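Local coordinates for phospho-2-dehydro-3-deoxyheptonate aldolase (Francisella tularensis, PDB 3TQK), which probably catalyses the condensation of phosphoenolpyruvate with D-erythrose 4-phosphate to give DAHP, the first step of chorismate biosynthesis, at residues L26-E31 and L130-L135; K35-I40 and L153-A158; E68-L73 and I86-Y91. All blocks are in the same frame, centred on the assembly; numbering follows the deposited sequence.

Contact 1: L26-E31 and L130-L135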
# COMPACT_ATOMS: atom_id res chain seq x y z
N LEU A 26 16.56 -19.19 -18.92
CA LEU A 26 17.72 -19.74 -19.62
C LEU A 26 18.80 -20.11 -18.60
O LEU A 26 18.76 -19.63 -17.46
CB LEU A 26 18.24 -18.74 -20.66
CG LEU A 26 17.26 -18.37 -21.79
CD1 LEU A 26 17.78 -17.19 -22.62
CD2 LEU A 26 16.97 -19.57 -22.71
N LYS A 27 19.75 -20.96 -18.98
CA LYS A 27 20.75 -21.46 -18.03
C LYS A 27 21.64 -20.33 -17.54
O LYS A 27 21.88 -20.22 -16.33
CB LYS A 27 21.59 -22.58 -18.65
CG LYS A 27 22.52 -23.32 -17.62
CD LYS A 27 23.30 -24.49 -18.27
CE LYS A 27 24.41 -25.02 -17.35
NZ LYS A 27 25.20 -26.13 -17.96
N THR A 28 22.14 -19.49 -18.44
CA THR A 28 22.97 -18.37 -18.04
C THR A 28 22.21 -17.44 -17.08
O THR A 28 22.78 -16.97 -16.09
CB THR A 28 23.50 -17.56 -19.24
OG1 THR A 28 24.28 -18.41 -20.08
CG2 THR A 28 24.41 -16.41 -18.76
N SER A 29 20.94 -17.19 -17.38
CA SER A 29 20.08 -16.42 -16.51
C SER A 29 20.01 -17.05 -15.12
O SER A 29 20.20 -16.36 -14.13
CB SER A 29 18.67 -16.26 -17.11
OG SER A 29 18.70 -15.49 -18.30
N PHE A 30 19.72 -18.35 -15.06
CA PHE A 30 19.60 -19.06 -13.79
C PHE A 30 20.86 -18.87 -12.93
O PHE A 30 20.78 -18.57 -11.72
CB PHE A 30 19.37 -20.54 -14.05
CG PHE A 30 19.43 -21.39 -12.81
CD1 PHE A 30 18.37 -21.41 -11.91
CD2 PHE A 30 20.54 -22.19 -12.55
CE1 PHE A 30 18.41 -22.20 -10.76
CE2 PHE A 30 20.60 -22.98 -11.40
CZ PHE A 30 19.53 -22.99 -10.50
N GLU A 31 22.02 -19.03 -13.57
CA GLU A 31 23.30 -18.97 -12.88
C GLU A 31 23.67 -17.56 -12.46
O GLU A 31 24.25 -17.38 -11.39
CB GLU A 31 24.40 -19.60 -13.73
CG GLU A 31 24.16 -21.10 -13.91
CD GLU A 31 25.06 -21.77 -14.92
OE1 GLU A 31 25.80 -21.07 -15.66
OE2 GLU A 31 25.00 -23.02 -14.99
N LEU A 130 18.68 -9.50 -20.32
CA LEU A 130 19.70 -8.87 -19.48
C LEU A 130 20.46 -9.88 -18.61
O LEU A 130 21.70 -9.88 -18.58
CB LEU A 130 19.07 -7.79 -18.60
CG LEU A 130 18.51 -6.58 -19.36
CD1 LEU A 130 17.70 -5.70 -18.42
CD2 LEU A 130 19.62 -5.79 -19.99
N THR A 131 19.72 -10.74 -17.91
CA THR A 131 20.32 -11.77 -17.08
C THR A 131 21.07 -12.79 -17.91
O THR A 131 22.10 -13.33 -17.46
CB THR A 131 19.28 -12.51 -16.24
OG1 THR A 131 18.26 -13.02 -17.10
CG2 THR A 131 18.68 -11.59 -15.16
N ASN A 132 20.58 -13.05 -19.13
CA ASN A 132 21.27 -13.93 -20.05
C ASN A 132 22.60 -13.35 -20.53
O ASN A 132 23.50 -14.09 -20.94
CB ASN A 132 20.38 -14.28 -21.24
CG ASN A 132 20.92 -15.43 -22.05
OD1 ASN A 132 21.13 -15.31 -23.25
ND2 ASN A 132 21.18 -16.56 -21.38
N MSE A 133 22.74 -12.03 -20.48
CA MSE A 133 24.02 -11.37 -20.73
C MSE A 133 24.95 -11.42 -19.51
O MSE A 133 26.09 -10.97 -19.58
CB MSE A 133 23.81 -9.90 -21.10
CG MSE A 133 23.16 -9.65 -22.45
SE MSE A 133 22.51 -7.81 -22.50
CE MSE A 133 24.07 -6.95 -21.70
N GLY A 134 24.45 -11.94 -18.39
CA GLY A 134 25.23 -12.05 -17.17
C GLY A 134 25.08 -10.87 -16.22
O GLY A 134 25.90 -10.71 -15.31
N LEU A 135 24.05 -10.04 -16.43
CA LEU A 135 23.80 -8.85 -15.61
C LEU A 135 22.71 -9.14 -14.60
O LEU A 135 21.58 -9.43 -14.98
CB LEU A 135 23.33 -7.66 -16.46
CG LEU A 135 24.37 -6.68 -16.99
CD1 LEU A 135 23.71 -5.72 -18.01
CD2 LEU A 135 25.04 -5.90 -15.86
O HOH W 1 21.79 -19.59 -21.89

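Contact 2: K35-I40 and L153-A158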
# COMPACT_ATOMS: atom_id res chain seq x y z
N LYS A 35 23.95 -16.84 -8.40
CA LYS A 35 25.22 -16.30 -7.92
C LYS A 35 25.07 -14.90 -7.36
O LYS A 35 25.50 -14.62 -6.24
CB LYS A 35 26.24 -16.32 -9.05
CG LYS A 35 27.62 -15.75 -8.73
CD LYS A 35 28.50 -15.86 -9.98
CE LYS A 35 29.90 -15.33 -9.79
NZ LYS A 35 30.81 -16.02 -10.77
N SER A 36 24.46 -14.01 -8.13
CA SER A 36 24.34 -12.61 -7.71
C SER A 36 23.50 -12.46 -6.45
O SER A 36 23.75 -11.57 -5.64
CB SER A 36 23.76 -11.75 -8.85
OG SER A 36 22.51 -12.22 -9.30
N ARG A 37 22.50 -13.34 -6.28
CA ARG A 37 21.67 -13.31 -5.07
C ARG A 37 22.49 -13.64 -3.83
O ARG A 37 22.32 -13.00 -2.79
CB ARG A 37 20.50 -14.28 -5.17
CG ARG A 37 19.33 -13.75 -5.93
CD ARG A 37 18.21 -14.76 -5.94
NE ARG A 37 17.01 -14.30 -6.62
CZ ARG A 37 15.97 -15.08 -6.91
NH1 ARG A 37 15.98 -16.36 -6.58
NH2 ARG A 37 14.90 -14.59 -7.53
N LYS A 38 23.36 -14.65 -3.92
CA LYS A 38 24.24 -14.98 -2.81
C LYS A 38 25.17 -13.80 -2.53
O LYS A 38 25.36 -13.39 -1.39
CB LYS A 38 25.06 -16.24 -3.09
CG LYS A 38 24.28 -17.55 -3.10
CD LYS A 38 25.25 -18.72 -3.31
CE LYS A 38 24.60 -19.93 -4.00
NZ LYS A 38 25.64 -20.76 -4.72
N GLU A 39 25.73 -13.24 -3.60
CA GLU A 39 26.60 -12.09 -3.48
C GLU A 39 25.95 -10.86 -2.82
O GLU A 39 26.57 -10.25 -1.95
CB GLU A 39 27.19 -11.73 -4.84
CG GLU A 39 28.16 -12.82 -5.37
CD GLU A 39 28.92 -12.41 -6.63
OE1 GLU A 39 28.71 -11.28 -7.13
OE2 GLU A 39 29.75 -13.23 -7.12
N ILE A 40 24.73 -10.49 -3.21
CA ILE A 40 24.10 -9.31 -2.59
C ILE A 40 23.67 -9.60 -1.15
O ILE A 40 23.75 -8.71 -0.30
CB ILE A 40 22.89 -8.75 -3.41
CG1 ILE A 40 22.46 -7.38 -2.89
CG2 ILE A 40 21.70 -9.71 -3.38
CD1 ILE A 40 23.53 -6.32 -2.87
N LEU A 153 13.87 -13.95 -12.09
CA LEU A 153 14.91 -13.25 -12.86
C LEU A 153 15.48 -12.05 -12.09
O LEU A 153 16.39 -11.37 -12.55
CB LEU A 153 14.33 -12.78 -14.19
CG LEU A 153 13.96 -13.88 -15.18
CD1 LEU A 153 13.00 -13.35 -16.24
CD2 LEU A 153 15.21 -14.48 -15.81
N ILE A 154 14.94 -11.81 -10.89
CA ILE A 154 15.30 -10.65 -10.07
C ILE A 154 16.25 -11.08 -8.94
O ILE A 154 15.95 -12.02 -8.17
CB ILE A 154 14.05 -10.00 -9.47
CG1 ILE A 154 13.19 -9.42 -10.59
CG2 ILE A 154 14.41 -8.91 -8.44
CD1 ILE A 154 13.91 -8.47 -11.50
N THR A 155 17.38 -10.38 -8.87
CA THR A 155 18.40 -10.57 -7.84
C THR A 155 18.09 -9.78 -6.58
O THR A 155 18.27 -10.26 -5.47
CB THR A 155 19.75 -10.10 -8.36
OG1 THR A 155 20.20 -11.01 -9.37
CG2 THR A 155 20.79 -10.01 -7.21
N TRP A 156 17.62 -8.55 -6.77
CA TRP A 156 17.36 -7.62 -5.69
C TRP A 156 16.13 -6.82 -6.05
O TRP A 156 16.01 -6.36 -7.17
CB TRP A 156 18.52 -6.65 -5.54
CG TRP A 156 18.33 -5.60 -4.51
CD1 TRP A 156 18.72 -5.66 -3.20
CD2 TRP A 156 17.73 -4.32 -4.69
NE1 TRP A 156 18.38 -4.51 -2.56
CE2 TRP A 156 17.78 -3.67 -3.45
CE3 TRP A 156 17.14 -3.67 -5.77
CZ2 TRP A 156 17.28 -2.39 -3.27
CZ3 TRP A 156 16.65 -2.41 -5.59
CH2 TRP A 156 16.71 -1.78 -4.35
N GLY A 157 15.22 -6.66 -5.10
CA GLY A 157 13.99 -5.91 -5.36
C GLY A 157 13.74 -4.84 -4.33
O GLY A 157 14.37 -4.84 -3.29
N ALA A 158 12.80 -3.95 -4.62
CA ALA A 158 12.47 -2.86 -3.71
C ALA A 158 10.98 -2.77 -3.43
O ALA A 158 10.17 -3.05 -4.31
CB ALA A 158 12.96 -1.54 -4.28

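Contact 3: E68-L73 and I86-Y91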
# COMPACT_ATOMS: atom_id res chain seq x y z
N GLU A 68 20.98 -1.72 -25.17
CA GLU A 68 22.20 -0.96 -25.46
C GLU A 68 22.87 -0.43 -24.19
O GLU A 68 24.08 -0.53 -24.05
CB GLU A 68 21.96 0.19 -26.43
CG GLU A 68 23.26 0.83 -26.92
CD GLU A 68 23.02 1.99 -27.87
OE1 GLU A 68 23.81 2.95 -27.84
OE2 GLU A 68 22.03 1.95 -28.63
N TYR A 69 22.07 0.12 -23.27
CA TYR A 69 22.59 0.57 -21.97
C TYR A 69 23.28 -0.58 -21.23
O TYR A 69 24.37 -0.41 -20.68
CB TYR A 69 21.46 1.14 -21.10
CG TYR A 69 21.93 1.69 -19.76
CD1 TYR A 69 21.97 0.88 -18.64
CD2 TYR A 69 22.35 3.00 -19.64
CE1 TYR A 69 22.41 1.37 -17.42
CE2 TYR A 69 22.79 3.50 -18.43
CZ TYR A 69 22.82 2.68 -17.32
OH TYR A 69 23.26 3.15 -16.11
N ALA A 70 22.63 -1.74 -21.23
CA ALA A 70 23.11 -2.91 -20.51
C ALA A 70 24.46 -3.37 -21.02
O ALA A 70 25.33 -3.75 -20.24
CB ALA A 70 22.13 -4.04 -20.60
N THR A 71 24.62 -3.33 -22.34
CA THR A 71 25.88 -3.68 -22.97
C THR A 71 27.02 -2.81 -22.44
O THR A 71 28.08 -3.32 -22.07
CB THR A 71 25.79 -3.51 -24.50
OG1 THR A 71 24.63 -4.20 -24.98
CG2 THR A 71 27.07 -4.03 -25.19
N LYS A 72 26.79 -1.50 -22.40
CA LYS A 72 27.77 -0.57 -21.86
C LYS A 72 28.05 -0.87 -20.39
O LYS A 72 29.19 -0.87 -19.97
CB LYS A 72 27.31 0.88 -22.04
CG LYS A 72 27.57 1.46 -23.44
CD LYS A 72 27.03 2.90 -23.59
CE LYS A 72 28.06 3.84 -24.22
NZ LYS A 72 28.57 3.36 -25.54
N LEU A 73 27.00 -1.15 -19.62
CA LEU A 73 27.18 -1.45 -18.20
C LEU A 73 27.99 -2.75 -18.01
O LEU A 73 28.92 -2.79 -17.23
CB LEU A 73 25.82 -1.55 -17.50
CG LEU A 73 25.84 -1.52 -15.97
CD1 LEU A 73 26.32 -0.17 -15.45
CD2 LEU A 73 24.48 -1.85 -15.43
N ILE A 86 27.58 -4.65 -9.34
CA ILE A 86 26.71 -3.86 -10.19
C ILE A 86 25.45 -4.65 -10.47
O ILE A 86 25.52 -5.80 -10.91
CB ILE A 86 27.38 -3.46 -11.52
CG1 ILE A 86 28.49 -2.44 -11.27
CG2 ILE A 86 26.36 -2.85 -12.47
CD1 ILE A 86 29.43 -2.25 -12.41
N ILE A 87 24.31 -4.03 -10.18
CA ILE A 87 23.01 -4.60 -10.44
C ILE A 87 22.24 -3.61 -11.28
O ILE A 87 22.12 -2.44 -10.91
CB ILE A 87 22.21 -4.85 -9.15
CG1 ILE A 87 22.98 -5.80 -8.23
CG2 ILE A 87 20.82 -5.41 -9.49
CD1 ILE A 87 22.30 -6.04 -6.91
N MSE A 88 21.73 -4.04 -12.42
CA MSE A 88 21.04 -3.11 -13.28
C MSE A 88 19.60 -2.87 -12.88
O MSE A 88 18.84 -3.80 -12.67
CB MSE A 88 21.01 -3.53 -14.73
CG MSE A 88 20.18 -2.50 -15.51
SE MSE A 88 20.59 -2.55 -17.28
CE MSE A 88 19.13 -1.50 -18.10
N ARG A 89 19.25 -1.59 -12.85
CA ARG A 89 17.93 -1.13 -12.48
C ARG A 89 16.99 -1.29 -13.67
O ARG A 89 17.19 -0.68 -14.73
CB ARG A 89 18.06 0.34 -12.06
CG ARG A 89 16.83 1.00 -11.53
CD ARG A 89 17.03 2.52 -11.50
NE ARG A 89 15.72 3.14 -11.41
CZ ARG A 89 15.07 3.38 -10.28
NH1 ARG A 89 15.63 3.13 -9.11
NH2 ARG A 89 13.85 3.92 -10.32
N VAL A 90 15.98 -2.14 -13.50
CA VAL A 90 15.02 -2.40 -14.56
C VAL A 90 13.62 -2.18 -14.00
O VAL A 90 12.93 -3.14 -13.63
CB VAL A 90 15.17 -3.84 -15.13
CG1 VAL A 90 14.47 -3.96 -16.47
CG2 VAL A 90 16.64 -4.23 -15.27
N TYR A 91 13.20 -0.91 -13.94
CA TYR A 91 11.93 -0.53 -13.30
C TYR A 91 10.81 -0.36 -14.31
O TYR A 91 11.01 0.21 -15.37
CB TYR A 91 12.10 0.73 -12.48
CG TYR A 91 12.62 0.47 -11.08
CD1 TYR A 91 13.74 -0.33 -10.88
CD2 TYR A 91 12.00 1.00 -9.97
CE1 TYR A 91 14.23 -0.59 -9.62
CE2 TYR A 91 12.49 0.76 -8.68
CZ TYR A 91 13.61 -0.04 -8.52
OH TYR A 91 14.12 -0.29 -7.26

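Contact 1: L26-E31 and L130-L135
The start of helix 27-45 meets the last turn of helix 116-132, and the tight part is a pair of hydroxyls. Ser29 OG and Thr131 OG1 are hydrogen-bonded at 2.8 Å. Both residues are buried. Thr131 OG1 sits between its own backbone N and carbonyl carbon (chi1 54°), where Leu127 O and Ser128 O of its own helix are both within hydrogen-bonding reach of its one proton. Ser29 and Asn132 bring the two backbones closest, with CA atoms 4.5 Å apart.

The outer side is looser and wetter. Asn132 CG lies anti to its backbone N (chi1 -167°), which carries the amide out between Leu26 and Thr28. Leu26 CD1 rests on Asn132 CG at 3.6 Å. Thr28 crosses the Asn132 side chain at about a right angle, and its CG2 comes 3.3 Å from the backbone carbonyl Asn132 O. Asn132 ND2 donates to a water at 3.1 Å, and the same water bonds Thr28 OG1 at 3.3 Å.

Each segment carries a helix end. Leu26 is the N-cap residue of helix 27-45. Gly134, at positive phi (93°), lets Gly134 N bond to Thr131 O and Leu135 N to Leu130 O, the Schellman motif that closes helix 116-132.

Contact 2: K35-I40 and L153-A158
Helix 27-45 packs here against the lead-in to strand 156-159, a parallel strand of the eight-stranded TIM barrel. The helix precedes barrel strand 51-56 in the chain. Polar groups hold one part of this buried contact. In the other, Ile40 packs at the N-terminal end of the barrel, against Trp156, with Ala52 and Leu85 as neighbours.

The main acceptor is the carbonyl of Ile154. Arg37 grips it side-on with two nitrogens. Arg37 NE donates to Ile154 O at 3.0 Å, and Arg37 NH2 donates to the same Ile154 O at 2.8 Å. The oxygen lies at the guanidinium edge, close to its plane. Both donors lie in the carbonyl plane, and NE is on a lone pair. Neither bond is straight, with N-H...O angles of 142° and 145°, as expected when two N-H groups share one atom. The Arg37 chain is extended from CG to NE, and CG passes over Thr155 on the way.

On the neighbouring residue, Ser36 OG and Thr155 OG1 form a short hydrogen bond of 2.6 Å. Ser36 OG stands between its backbone N and carbonyl carbon (chi1 57°) and is hydrogen-bonded to Thr32 O one turn back in its own helix. The Thr155 backbone is hydrogen-bonded with Cys137 of strand 137-140. Trp156 NE1 is satisfied by His227 NE2, on barrel strand 226-230.

Ile40 closes the inner end. Its CG2 meets Thr155 CG2 at 3.9 Å, and Ile40 CG1 approaches Trp156 CD1 obliquely at 4.1 Å.

Contact 3: E68-L73 and I86-Y91
A selenium atom lies at the edge of a tyrosine ring. Met88, present as selenomethionine, places SE 5.2 Å from the centroid of the Tyr69 ring and 83° off the ring normal. This is an edge-on Met-aromatic contact. The Met88 chain is fully extended: CG is anti to the backbone N (chi1 177°), and SE and CE carry on in the same line. That reach takes it from the strand to the helix. Met88 CE then touches Tyr69 CD1 at 3.7 Å. Ala70 CB packs against the selenium, 4.0 Å from Met88 SE.

One turn along the helix, Leu73 and Ile86 meet tip to tip, Leu73 CD2 to Ile86 CG2 at 3.6 Å. The same Leu73 CD2 leans across Met88 CB at 3.9 Å, so this methyl sits between alternate residues of the strand. The touching side chains are all buried. The hydroxyl of Tyr69 is bonded to Ser300 OG, beyond strand 293-299.

The axes of segment 68-73 and strand 86-89 run nearly antiparallel, at 169° and 10.2 Å apart. This is the second half of the beta-alpha-beta unit 51-56, 63-80, 84-89 of the barrel. Val55 of strand 51-56 touches Tyr69, Leu73 and Ile86, while Leu130 of helix 116-132 packs on Ala70 from the next helix round.

The contacts tie a helix lying across the N-terminal end of the TIM barrel to the outer layer (contact 1) and to a barrel strand (contact 2), and an outer helix to its strand (contact 3). Contacts 1 and 2 share helix 27-45 and touch where Thr131 CG2 meets Leu153 O at 3.5 Å. Contact 1 reaches contact 3 where Leu130 CD1 meets Val90 CG2 at 3.6 Å. Tyr91, just past strand 84-89, puts OH 3.4 Å from Ala158 CB of contact 2. Cys58, His266, Glu299 and Asp322 hold manganese. In contact 3, Arg89 bonds Cys58 O and touches Glu299, and the Tyr69 side chain is about 8 Å from that of Glu299. Trp156 lies about 12 Å from the ion.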